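Long-range contacts in probable cell division protein WhiA (Thermotoga maritima, PDB 3HYI), which is probably involved in cell division and chromosome segregation, and pairs a degenerate LAGLIDADG homing endonuclease domain with a C-terminal helix-turn-helix domain: residues R227-I232 / V254-K259; E246-V251 / K282-I287. All blocks are in the same frame, centred on the assembly; numbering follows the deposited sequence.

Contact 1 of 2, residues R227-I232 / V254-K259; sequences RQIRAI and VRLRNK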
ATOM      1  N   ARG A 227      -4.979 -22.015  41.053  1.00 25.00           N
ATOM      2  CA  ARG A 227      -3.721 -22.422  41.663  1.00 24.86           C
ATOM      3  C   ARG A 227      -3.261 -21.417  42.715  1.00 24.60           C
ATOM      4  O   ARG A 227      -2.642 -21.791  43.712  1.00 24.68           O
ATOM      5  CB  ARG A 227      -2.661 -22.530  40.565  1.00 24.98           C
ATOM      6  CG  ARG A 227      -1.584 -23.557  40.788  1.00 25.32           C
ATOM      7  CD  ARG A 227      -0.919 -23.926  39.459  1.00 26.00           C
ATOM      8  NE  ARG A 227       0.419 -23.353  39.329  1.00 26.35           N
ATOM      9  N   GLN A 228      -3.561 -20.142  42.482  1.00 24.20           N
ATOM     10  CA  GLN A 228      -3.259 -19.094  43.447  1.00 23.97           C
ATOM     11  C   GLN A 228      -4.145 -19.269  44.672  1.00 23.88           C
ATOM     12  O   GLN A 228      -3.661 -19.301  45.805  1.00 23.60           O
ATOM     13  CB  GLN A 228      -3.500 -17.716  42.837  1.00 23.94           C
ATOM     14  CG  GLN A 228      -2.582 -17.380  41.672  1.00 23.83           C
ATOM     15  CD  GLN A 228      -3.176 -16.350  40.739  1.00 23.81           C
ATOM     16  OE1 GLN A 228      -4.097 -15.630  41.105  1.00 23.84           O
ATOM     17  NE2 GLN A 228      -2.650 -16.276  39.524  1.00 24.11           N
ATOM     18  N   ILE A 229      -5.446 -19.391  44.425  1.00 23.74           N
ATOM     19  CA  ILE A 229      -6.426 -19.571  45.490  1.00 23.69           C
ATOM     20  C   ILE A 229      -6.077 -20.800  46.331  1.00 23.73           C
ATOM     21  O   ILE A 229      -6.000 -20.709  47.555  1.00 23.60           O
ATOM     22  CB  ILE A 229      -7.860 -19.690  44.928  1.00 23.64           C
ATOM     23  CG1 ILE A 229      -8.295 -18.366  44.291  1.00 23.37           C
ATOM     24  CG2 ILE A 229      -8.841 -20.066  46.027  1.00 23.56           C
ATOM     25  CD1 ILE A 229      -9.584 -18.464  43.500  1.00 22.92           C
ATOM     26  N   ARG A 230      -5.829 -21.929  45.668  1.00 23.75           N
ATOM     27  CA  ARG A 230      -5.455 -23.173  46.353  1.00 23.78           C
ATOM     28  C   ARG A 230      -4.208 -23.008  47.230  1.00 23.88           C
ATOM     29  O   ARG A 230      -4.177 -23.480  48.369  1.00 24.02           O
ATOM     30  CB  ARG A 230      -5.227 -24.298  45.338  1.00 23.74           C
ATOM     31  CG  ARG A 230      -5.136 -25.681  45.961  1.00 23.66           C
ATOM     32  N   ALA A 231      -3.187 -22.337  46.700  1.00 23.98           N
ATOM     33  CA  ALA A 231      -1.948 -22.079  47.447  1.00 24.10           C
ATOM     34  C   ALA A 231      -2.201 -21.232  48.696  1.00 24.14           C
ATOM     35  O   ALA A 231      -1.653 -21.502  49.762  1.00 24.06           O
ATOM     36  CB  ALA A 231      -0.920 -21.394  46.549  1.00 24.00           C
ATOM     37  N   ILE A 232      -3.036 -20.207  48.553  1.00 24.33           N
ATOM     38  CA  ILE A 232      -3.398 -19.336  49.669  1.00 24.44           C
ATOM     39  C   ILE A 232      -4.191 -20.093  50.738  1.00 24.70           C
ATOM     40  O   ILE A 232      -3.990 -19.871  51.933  1.00 24.76           O
ATOM     41  CB  ILE A 232      -4.217 -18.122  49.179  1.00 24.43           C
ATOM     42  CG1 ILE A 232      -3.342 -17.217  48.307  1.00 24.44           C
ATOM     43  CG2 ILE A 232      -4.761 -17.323  50.350  1.00 23.84           C
ATOM     44  CD1 ILE A 232      -4.123 -16.219  47.509  1.00 24.06           C
ATOM     45  N   VAL A 254      -5.956 -10.095  49.339  1.00 27.37           N
ATOM     46  CA  VAL A 254      -6.627  -9.442  48.211  1.00 27.44           C
ATOM     47  C   VAL A 254      -7.089 -10.449  47.149  1.00 27.30           C
ATOM     48  O   VAL A 254      -8.195 -10.332  46.624  1.00 27.23           O
ATOM     49  CB  VAL A 254      -5.731  -8.341  47.575  1.00 27.49           C
ATOM     50  CG1 VAL A 254      -6.174  -8.016  46.165  1.00 27.76           C
ATOM     51  CG2 VAL A 254      -5.754  -7.084  48.435  1.00 27.50           C
ATOM     52  N   ARG A 255      -6.249 -11.437  46.848  1.00 27.20           N
ATOM     53  CA  ARG A 255      -6.629 -12.521  45.938  1.00 27.08           C
ATOM     54  C   ARG A 255      -7.827 -13.305  46.483  1.00 26.82           C
ATOM     55  O   ARG A 255      -8.780 -13.578  45.756  1.00 26.74           O
ATOM     56  CB  ARG A 255      -5.449 -13.472  45.711  1.00 27.11           C
ATOM     57  CG  ARG A 255      -5.768 -14.739  44.904  1.00 27.50           C
ATOM     58  CD  ARG A 255      -5.765 -14.500  43.397  1.00 28.13           C
ATOM     59  NE  ARG A 255      -6.975 -13.841  42.910  1.00 28.50           N
ATOM     60  CZ  ARG A 255      -7.206 -13.518  41.639  1.00 28.52           C
ATOM     61  NH1 ARG A 255      -6.312 -13.772  40.690  1.00 28.48           N
ATOM     62  NH2 ARG A 255      -8.343 -12.927  41.316  1.00 28.80           N
ATOM     63  N   LEU A 256      -7.764 -13.662  47.763  1.00 26.50           N
ATOM     64  CA  LEU A 256      -8.786 -14.500  48.391  1.00 26.25           C
ATOM     65  C   LEU A 256     -10.124 -13.769  48.500  1.00 25.95           C
ATOM     66  O   LEU A 256     -11.186 -14.382  48.370  1.00 25.82           O
ATOM     67  CB  LEU A 256      -8.319 -14.961  49.780  1.00 26.30           C
ATOM     68  CG  LEU A 256      -8.893 -16.282  50.293  1.00 26.50           C
ATOM     69  CD1 LEU A 256      -8.441 -17.437  49.406  1.00 26.39           C
ATOM     70  CD2 LEU A 256      -8.472 -16.523  51.734  1.00 26.32           C
ATOM     71  N   ARG A 257     -10.063 -12.459  48.730  1.00 25.55           N
ATOM     72  CA  ARG A 257     -11.263 -11.635  48.843  1.00 25.23           C
ATOM     73  C   ARG A 257     -11.799 -11.200  47.478  1.00 25.04           C
ATOM     74  O   ARG A 257     -12.967 -10.823  47.363  1.00 24.85           O
ATOM     75  CB  ARG A 257     -10.984 -10.411  49.719  1.00 25.27           C
ATOM     76  CG  ARG A 257     -10.723 -10.760  51.182  1.00 25.36           C
ATOM     77  CD  ARG A 257     -10.464  -9.523  52.030  1.00 25.68           C
ATOM     78  NE  ARG A 257     -10.049  -9.875  53.387  1.00 25.83           N
ATOM     79  N   ASN A 258     -10.947 -11.249  46.454  1.00 24.82           N
ATOM     80  CA  ASN A 258     -11.331 -10.858  45.094  1.00 24.72           C
ATOM     81  C   ASN A 258     -10.891 -11.911  44.087  1.00 24.62           C
ATOM     82  O   ASN A 258      -9.925 -11.705  43.360  1.00 24.61           O
ATOM     83  CB  ASN A 258     -10.701  -9.514  44.718  1.00 24.64           C
ATOM     84  CG  ASN A 258     -11.008  -8.419  45.716  1.00 24.52           C
ATOM     85  OD1 ASN A 258     -11.943  -7.641  45.526  1.00 24.63           O
ATOM     86  ND2 ASN A 258     -10.221  -8.347  46.786  1.00 23.61           N
ATOM     87  N   LYS A 259     -11.613 -13.025  44.026  1.00 24.58           N
ATOM     88  CA  LYS A 259     -11.152 -14.202  43.280  1.00 24.66           C
ATOM     89  C   LYS A 259     -11.398 -14.152  41.777  1.00 24.54           C
ATOM     90  O   LYS A 259     -10.848 -14.969  41.042  1.00 24.46           O
ATOM     91  CB  LYS A 259     -11.797 -15.473  43.825  1.00 24.70           C
ATOM     92  CG  LYS A 259     -11.856 -15.534  45.330  1.00 24.94           C
ATOM     93  CD  LYS A 259     -11.797 -16.963  45.824  1.00 25.49           C
ATOM     94  CE  LYS A 259     -12.697 -17.169  47.019  1.00 25.62           C
ATOM     95  NZ  LYS A 259     -12.362 -18.422  47.736  1.00 25.74           N
TER

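Contact 2 of 2, residues E246-V251 / K282-I287; sequences EDLRRV and KRIIKI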
ATOM      1  N   GLU A 246       4.913  -9.496  55.341  1.00 28.75           N
ATOM      2  CA  GLU A 246       3.862  -8.482  55.201  1.00 28.84           C
ATOM      3  C   GLU A 246       3.352  -8.307  53.770  1.00 28.90           C
ATOM      4  O   GLU A 246       2.144  -8.284  53.541  1.00 28.90           O
ATOM      5  CB  GLU A 246       4.351  -7.134  55.735  1.00 28.86           C
ATOM      6  N   ASP A 247       4.272  -8.196  52.813  1.00 28.99           N
ATOM      7  CA  ASP A 247       3.899  -7.919  51.418  1.00 29.11           C
ATOM      8  C   ASP A 247       3.204  -9.098  50.730  1.00 28.88           C
ATOM      9  O   ASP A 247       2.336  -8.898  49.878  1.00 29.09           O
ATOM     10  CB  ASP A 247       5.113  -7.456  50.602  1.00 29.24           C
ATOM     11  CG  ASP A 247       6.178  -8.526  50.462  1.00 29.85           C
ATOM     12  OD1 ASP A 247       6.434  -9.262  51.441  1.00 30.31           O
ATOM     13  OD2 ASP A 247       6.766  -8.617  49.366  1.00 30.82           O
ATOM     14  N   LEU A 248       3.579 -10.318  51.104  1.00 28.55           N
ATOM     15  CA  LEU A 248       2.892 -11.513  50.614  1.00 28.24           C
ATOM     16  C   LEU A 248       1.534 -11.687  51.290  1.00 28.02           C
ATOM     17  O   LEU A 248       0.601 -12.220  50.689  1.00 27.96           O
ATOM     18  CB  LEU A 248       3.747 -12.762  50.843  1.00 28.11           C
ATOM     19  CG  LEU A 248       5.094 -12.825  50.117  1.00 27.94           C
ATOM     20  CD1 LEU A 248       5.692 -14.226  50.254  1.00 27.55           C
ATOM     21  CD2 LEU A 248       4.969 -12.441  48.649  1.00 27.19           C
ATOM     22  N   ARG A 249       1.429 -11.241  52.537  1.00 27.87           N
ATOM     23  CA  ARG A 249       0.193 -11.376  53.299  1.00 27.80           C
ATOM     24  C   ARG A 249      -0.951 -10.574  52.688  1.00 27.52           C
ATOM     25  O   ARG A 249      -2.070 -11.072  52.577  1.00 27.38           O
ATOM     26  CB  ARG A 249       0.410 -10.941  54.742  1.00 27.92           C
ATOM     27  CG  ARG A 249      -0.834 -11.023  55.601  1.00 28.78           C
ATOM     28  CD  ARG A 249      -0.528 -10.589  57.009  1.00 30.20           C
ATOM     29  NE  ARG A 249      -0.226  -9.161  57.052  1.00 31.65           N
ATOM     30  CZ  ARG A 249      -1.136  -8.193  57.147  1.00 33.02           C
ATOM     31  NH1 ARG A 249      -2.433  -8.482  57.231  1.00 33.66           N
ATOM     32  NH2 ARG A 249      -0.748  -6.921  57.167  1.00 33.27           N
ATOM     33  N   ARG A 250      -0.664  -9.331  52.304  1.00 27.25           N
ATOM     34  CA  ARG A 250      -1.664  -8.460  51.688  1.00 27.11           C
ATOM     35  C   ARG A 250      -2.110  -8.982  50.328  1.00 27.06           C
ATOM     36  O   ARG A 250      -3.285  -8.870  49.971  1.00 27.05           O
ATOM     37  CB  ARG A 250      -1.118  -7.040  51.533  1.00 27.18           C
ATOM     38  CG  ARG A 250      -0.837  -6.344  52.851  1.00 27.58           C
ATOM     39  CD  ARG A 250      -0.530  -4.873  52.634  1.00 28.38           C
ATOM     40  NE  ARG A 250       0.799  -4.667  52.052  1.00 29.00           N
ATOM     41  CZ  ARG A 250       1.945  -4.707  52.734  1.00 29.41           C
ATOM     42  NH1 ARG A 250       1.955  -4.958  54.043  1.00 29.79           N
ATOM     43  NH2 ARG A 250       3.097  -4.500  52.103  1.00 29.52           N
ATOM     44  N   VAL A 251      -1.167  -9.542  49.573  1.00 27.12           N
ATOM     45  CA  VAL A 251      -1.446 -10.114  48.255  1.00 27.12           C
ATOM     46  C   VAL A 251      -2.328 -11.363  48.358  1.00 27.28           C
ATOM     47  O   VAL A 251      -3.233 -11.559  47.538  1.00 27.42           O
ATOM     48  CB  VAL A 251      -0.133 -10.450  47.507  1.00 27.14           C
ATOM     49  CG1 VAL A 251      -0.405 -11.265  46.247  1.00 26.94           C
ATOM     50  CG2 VAL A 251       0.619  -9.168  47.166  1.00 26.91           C
ATOM     51  N   LYS A 282       3.678 -15.971  42.746  1.00 26.76           N
ATOM     52  CA  LYS A 282       4.582 -17.096  42.467  1.00 26.87           C
ATOM     53  C   LYS A 282       5.328 -17.543  43.729  1.00 26.94           C
ATOM     54  O   LYS A 282       5.501 -18.740  43.965  1.00 26.93           O
ATOM     55  CB  LYS A 282       5.586 -16.730  41.374  1.00 26.84           C
ATOM     56  CG  LYS A 282       4.959 -16.485  40.012  1.00 27.22           C
ATOM     57  N   ARG A 283       5.767 -16.576  44.533  1.00 26.97           N
ATOM     58  CA  ARG A 283       6.395 -16.867  45.822  1.00 27.01           C
ATOM     59  C   ARG A 283       5.440 -17.576  46.775  1.00 26.79           C
ATOM     60  O   ARG A 283       5.828 -18.517  47.469  1.00 26.96           O
ATOM     61  CB  ARG A 283       6.891 -15.583  46.488  1.00 27.07           C
ATOM     62  CG  ARG A 283       8.129 -14.984  45.843  1.00 27.69           C
ATOM     63  CD  ARG A 283       8.904 -14.137  46.843  1.00 28.59           C
ATOM     64  NE  ARG A 283       8.379 -12.775  46.949  1.00 29.32           N
ATOM     65  CZ  ARG A 283       8.410 -12.022  48.050  1.00 29.56           C
ATOM     66  NH1 ARG A 283       8.911 -12.481  49.195  1.00 29.54           N
ATOM     67  NH2 ARG A 283       7.914 -10.794  48.012  1.00 29.74           N
ATOM     68  N   ILE A 284       4.197 -17.104  46.813  1.00 26.52           N
ATOM     69  CA  ILE A 284       3.165 -17.695  47.660  1.00 26.20           C
ATOM     70  C   ILE A 284       2.913 -19.153  47.267  1.00 26.07           C
ATOM     71  O   ILE A 284       2.805 -20.024  48.127  1.00 25.92           O
ATOM     72  CB  ILE A 284       1.853 -16.876  47.597  1.00 26.05           C
ATOM     73  CG1 ILE A 284       2.019 -15.558  48.357  1.00 25.92           C
ATOM     74  CG2 ILE A 284       0.688 -17.667  48.174  1.00 25.68           C
ATOM     75  CD1 ILE A 284       0.896 -14.565  48.121  1.00 25.55           C
ATOM     76  N   ILE A 285       2.837 -19.409  45.966  1.00 26.09           N
ATOM     77  CA  ILE A 285       2.682 -20.772  45.450  1.00 26.12           C
ATOM     78  C   ILE A 285       3.887 -21.652  45.812  1.00 26.15           C
ATOM     79  O   ILE A 285       3.720 -22.812  46.194  1.00 26.09           O
ATOM     80  CB  ILE A 285       2.460 -20.767  43.921  1.00 26.10           C
ATOM     81  CG1 ILE A 285       1.074 -20.203  43.593  1.00 26.07           C
ATOM     82  CG2 ILE A 285       2.595 -22.171  43.339  1.00 26.11           C
ATOM     83  CD1 ILE A 285       0.863 -19.921  42.118  1.00 25.97           C
ATOM     84  N   LYS A 286       5.090 -21.092  45.695  1.00 26.20           N
ATOM     85  CA  LYS A 286       6.325 -21.776  46.104  1.00 26.36           C
ATOM     86  C   LYS A 286       6.280 -22.169  47.586  1.00 26.50           C
ATOM     87  O   LYS A 286       6.667 -23.280  47.950  1.00 26.46           O
ATOM     88  CB  LYS A 286       7.549 -20.893  45.798  1.00 26.41           C
ATOM     89  CG  LYS A 286       8.844 -21.227  46.554  1.00 26.58           C
ATOM     90  CD  LYS A 286       9.419 -22.589  46.186  1.00 26.73           C
ATOM     91  CE  LYS A 286      10.650 -22.899  47.029  1.00 26.89           C
ATOM     92  NZ  LYS A 286      11.310 -24.181  46.649  1.00 27.02           N
ATOM     93  N   ILE A 287       5.799 -21.258  48.430  1.00 26.66           N
ATOM     94  CA  ILE A 287       5.644 -21.528  49.863  1.00 26.71           C
ATOM     95  C   ILE A 287       4.601 -22.618  50.139  1.00 26.91           C
ATOM     96  O   ILE A 287       4.790 -23.450  51.023  1.00 26.72           O
ATOM     97  CB  ILE A 287       5.278 -20.240  50.645  1.00 26.70           C
ATOM     98  CG1 ILE A 287       6.494 -19.311  50.727  1.00 26.74           C
ATOM     99  CG2 ILE A 287       4.787 -20.573  52.049  1.00 26.42           C
ATOM    100  CD1 ILE A 287       6.181 -17.936  51.277  1.00 26.30           C
TER

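Contact 1 of 2, residues R227-I232 / V254-K259
Gln-228 and Arg-255 join two helices of the C-terminal helix-turn-helix domain, the long helix 207-238 and the last turn of helix 246-257. Amide and guanidinium lie nearly coplanar, 21° apart, and NH1 of Arg-255 donates to OE1 of Gln-228 at 2.9 Å. The arginine chain bends at CD (chi2 82°) and again at NE (chi3 -78°). NH2 of the same guanidinium donates to the carbonyl O of Asn-258, the first residue beyond the helix, and to that of Leu-261. The group thus ties the end of one helix and the turn after it to the other helix. An alanine in place of Arg-255 would probably leave OE1 of Gln-228 and the two carbonyls without their guanidinium donors and open a gap beside Ile-232. That isoleucine crosses the arginine chain at about a right angle, its CD1 3.4 Å from CG of Arg-255. Its other branch, CG2, meets CD1 of Leu-256 at 3.8 Å, the two side chains lying alongside with their ends pointing opposite ways. At the more exposed border Ile-229 and Lys-259 also cross nearly perpendicularly, and CD1 of Ile-229 rests 3.5 Å from CD of Lys-259.

Contact 2 of 2, residues E246-V251 / K282-I287
Asp-247 OD2 takes two cationic partners in the C-terminal helix-turn-helix domain: NH2 of Arg-283, at 2.8 Å, and NZ of Lys-280 one turn earlier on helix 274-288. Both are salt bridges, and the pair of positive groups would be expected to stabilise the carboxylate in its charged form. The arginine approaches on the syn side of OD2 but 22° out of the carboxylate plane, and its N-H...O angle of 130° makes a bent bond. OD2 in turn lies at the guanidinium edge, close to the plane of that group.

Leu-248 approaches the same guanidinium from a different direction. Its CD2 lies over one face, displaced toward the rim, 3.4 Å from NH2 of Arg-283, and the two side chains cross at about a right angle. The arginine is therefore held at its edge by charge and covered on a face by a methyl group. The other methyl of the leucine, CD1, meets CD1 of Ile-287 at 3.9 Å, while its CB packs 4.1 Å from CG1 of Ile-284.

Helices 246-257 and 274-288 run nearly perpendicular here, their local axes 10.5 Å apart at closest approach and crossing at -96°. The second belongs to the predicted DNA-binding motif, so this packing joins that motif to a preceding helix of the domain. Helix 207-238 closes the apolar side, with Ile-232 and Ile-235 touching Ile-284. From that buried position, the end of Ile-284 reaches the first helix: its CD1 lies 3.5 Å from the carbonyl O of Leu-248 and 4.0 Å from CG1 of Val-251.

In the fold
Both contacts use helix 246-257, contact 2 at its N-terminal part and contact 1 at its C-terminal end, with their centres about 10 Å apart. The helix thus packs against 274-288 at one end and 207-238 at the other. Those two partners also touch each other, as where Ala-231 meets Ile-285, so the three helices share one apolar core. Each contact is partly buried, combining isoleucine and leucine packing with an arginine. Their polar chemistry differs: the buried Arg-255 of contact 1 binds neutral oxygens of an amide and backbone carbonyls, whereas the exposed Arg-283 of contact 2 pairs with a carboxylate.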